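Local coordinates for Ice-binding protein isoform1a (PDB 7BWX) that binds ice, targeting the prism planes of the crystal, as an antifreeze protein with a right-handed beta-helix fold, at residues L163-L169 / Q182-N188. The protein carries 1 engineered substitution. Residues are numbered along the deposited sequence; the frame is centred on the assembly and turned at random.
Sequences LGTYSHL and QTGATIN
Leu-163 and Gln-182, the most covered residues, with Tyr-166 and Thr-186 close behind, join equivalent corners of two successive coils of a right-handed beta-helix. Leu-163 ends one strand, and its O accepts from Gln-182 N at 2.9 Å. Its branched end suits the solenoid interior: CD1 meets Ile-187 CD1 at 4.0 Å, the two side chains crossing at about a right angle. The Gln-182 chain, extended beyond CG, passes alongside Leu-163 O, and OE1 accepts from a water that in turn accepts the Thr-165 N-H, so one water links the amide oxygen to the backbone of the turn. Both coils round this corner in a type II turn. Tyr-166, with CG beside its backbone N (chi1 -69°), lays its ring over Gly-184, whose CA lies 4.1 Å from the ring centroid; a CB there would strike the ring, and the positive phi of Gly-184 also suits glycine. Beyond the turns, parallel pairing resumes: Ser-167 O receives Thr-186 N, and Thr-186 O receives Leu-169 N. On the outer side, His-168 ND1 and Thr-186 OG1 share a fairly straight 2.8 Å hydrogen bond at the ring edge, while NE2 bonds Glu-170, which could polarise the imidazole. Backbone bonds thus set the register; aliphatic Leu-163, Ala-185 and Ile-187 meet inside, where Gly-164 O and a water satisfy the buried Ser-167 hydroxyl.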
loop_
_atom_site.group_PDB
_atom_site.type_symbol
_atom_site.label_atom_id
_atom_site.label_comp_id
_atom_site.label_asym_id
_atom_site.label_seq_id
_atom_site.Cartn_x
_atom_site.Cartn_y
_atom_site.Cartn_z
ATOM N N LEU A 163 -4.753 6.398 5.523
ATOM C CA LEU A 163 -4.738 7.159 4.251
ATOM C C LEU A 163 -5.841 8.227 4.354
ATOM O O LEU A 163 -7.020 7.898 4.615
ATOM C CB LEU A 163 -4.889 6.204 3.068
ATOM C CG LEU A 163 -3.932 5.012 3.062
ATOM C CD1 LEU A 163 -4.124 4.200 1.810
ATOM C CD2 LEU A 163 -2.486 5.486 3.203
ATOM N N GLY A 164 -5.487 9.493 4.161
ATOM C CA GLY A 164 -6.437 10.572 4.513
ATOM C C GLY A 164 -7.595 10.709 3.526
ATOM O O GLY A 164 -7.529 10.136 2.401
ATOM N N THR A 165 -8.615 11.473 3.900
ATOM C CA THR A 165 -9.841 11.667 3.078
ATOM C C THR A 165 -9.468 12.320 1.744
ATOM O O THR A 165 -8.669 13.286 1.721
ATOM C CB THR A 165 -10.907 12.483 3.817
ATOM O OG1 THR A 165 -10.277 13.716 4.166
ATOM C CG2 THR A 165 -11.398 11.799 5.080
ATOM N N TYR A 166 -9.874 11.680 0.652
ATOM C CA TYR A 166 -9.706 12.190 -0.727
ATOM C C TYR A 166 -8.246 12.202 -1.126
ATOM O O TYR A 166 -7.938 12.783 -2.182
ATOM C CB TYR A 166 -10.451 13.529 -0.832
ATOM C CG TYR A 166 -11.923 13.285 -0.740
ATOM C CD1 TYR A 166 -12.528 12.596 -1.771
ATOM C CD2 TYR A 166 -12.667 13.602 0.384
ATOM C CE1 TYR A 166 -13.878 12.304 -1.751
ATOM C CE2 TYR A 166 -14.024 13.300 0.436
ATOM C CZ TYR A 166 -14.615 12.648 -0.639
ATOM O OH TYR A 166 -15.931 12.275 -0.700
ATOM N N SER A 167 -7.374 11.514 -0.372
ATOM C CA SER A 167 -5.949 11.380 -0.720
ATOM C C SER A 167 -5.786 10.426 -1.896
ATOM O O SER A 167 -6.719 9.662 -2.202
ATOM C CB SER A 167 -5.125 10.878 0.460
ATOM O OG SER A 167 -5.525 9.563 0.821
ATOM N N HIS A 168 -4.630 10.465 -2.522
ATOM C CA HIS A 168 -4.269 9.571 -3.624
ATOM C C HIS A 168 -2.892 8.988 -3.369
ATOM O O HIS A 168 -1.962 9.735 -3.085
ATOM C CB HIS A 168 -4.326 10.277 -4.979
ATOM C CG HIS A 168 -3.959 9.354 -6.080
ATOM N ND1 HIS A 168 -4.803 8.328 -6.457
ATOM C CD2 HIS A 168 -2.813 9.197 -6.792
ATOM C CE1 HIS A 168 -4.212 7.616 -7.403
ATOM N NE2 HIS A 168 -2.999 8.148 -7.653
ATOM N N LEU A 169 -2.782 7.663 -3.470
ATOM C CA LEU A 169 -1.500 6.957 -3.270
ATOM C C LEU A 169 -1.219 6.096 -4.488
ATOM O O LEU A 169 -2.171 5.566 -5.136
ATOM C CB LEU A 169 -1.558 6.143 -1.980
ATOM C CG LEU A 169 -0.311 5.335 -1.633
ATOM C CD1 LEU A 169 -0.091 5.278 -0.136
ATOM C CD2 LEU A 169 -0.436 3.905 -2.170
ATOM N N GLN A 182 -9.478 6.282 4.555
ATOM C CA GLN A 182 -10.583 7.188 4.924
ATOM C C GLN A 182 -11.351 7.626 3.664
ATOM O O GLN A 182 -10.909 7.345 2.525
ATOM C CB GLN A 182 -10.038 8.367 5.726
ATOM C CG GLN A 182 -9.475 7.920 7.072
ATOM C CD GLN A 182 -8.894 9.045 7.892
ATOM O OE1 GLN A 182 -8.548 10.107 7.403
ATOM N NE2 GLN A 182 -8.805 8.801 9.184
ATOM N N THR A 183 -12.516 8.227 3.902
ATOM C CA THR A 183 -13.509 8.592 2.875
ATOM C C THR A 183 -12.809 9.121 1.631
ATOM O O THR A 183 -12.141 10.142 1.675
ATOM C CB THR A 183 -14.504 9.647 3.394
ATOM O OG1 THR A 183 -14.902 9.234 4.700
ATOM C CG2 THR A 183 -15.724 9.763 2.508
ATOM N N GLY A 184 -13.024 8.435 0.537
ATOM C CA GLY A 184 -12.695 8.938 -0.797
ATOM C C GLY A 184 -11.253 8.721 -1.137
ATOM O O GLY A 184 -10.887 9.107 -2.269
ATOM N N ALA A 185 -10.430 8.166 -0.240
ATOM C CA ALA A 185 -9.024 7.896 -0.626
ATOM C C ALA A 185 -8.978 6.967 -1.842
ATOM O O ALA A 185 -9.786 6.005 -1.942
ATOM C CB ALA A 185 -8.236 7.356 0.539
ATOM N N THR A 186 -8.007 7.190 -2.718
ATOM C CA THR A 186 -7.820 6.401 -3.946
ATOM C C THR A 186 -6.399 5.871 -3.950
ATOM O O THR A 186 -5.464 6.549 -3.418
ATOM C CB THR A 186 -8.184 7.206 -5.207
ATOM O OG1 THR A 186 -7.325 8.339 -5.317
ATOM C CG2 THR A 186 -9.634 7.652 -5.184
ATOM N N ILE A 187 -6.246 4.692 -4.530
ATOM C CA ILE A 187 -4.958 3.970 -4.568
ATOM C C ILE A 187 -4.831 3.309 -5.939
ATOM O O ILE A 187 -5.727 2.564 -6.359
ATOM C CB ILE A 187 -4.862 2.941 -3.401
ATOM C CG1 ILE A 187 -4.942 3.603 -2.034
ATOM C CG2 ILE A 187 -3.577 2.132 -3.518
ATOM C CD1 ILE A 187 -6.335 3.646 -1.439
ATOM N N ASN A 188 -3.725 3.578 -6.598
ATOM C CA ASN A 188 -3.183 2.793 -7.717
ATOM C C ASN A 188 -2.070 1.969 -7.129
ATOM O O ASN A 188 -0.948 2.496 -6.919
ATOM C CB ASN A 188 -2.675 3.671 -8.874
ATOM C CG ASN A 188 -3.829 4.254 -9.686
ATOM O OD1 ASN A 188 -4.934 3.674 -9.761
ATOM N ND2 ASN A 188 -3.593 5.417 -10.278
HETATM O O HOH W 1 -7.887 12.685 6.471
HETATM O O HOH W 2 -4.826 7.362 -0.607
HETATM O O HOH W 3 -8.189 10.795 -4.192
#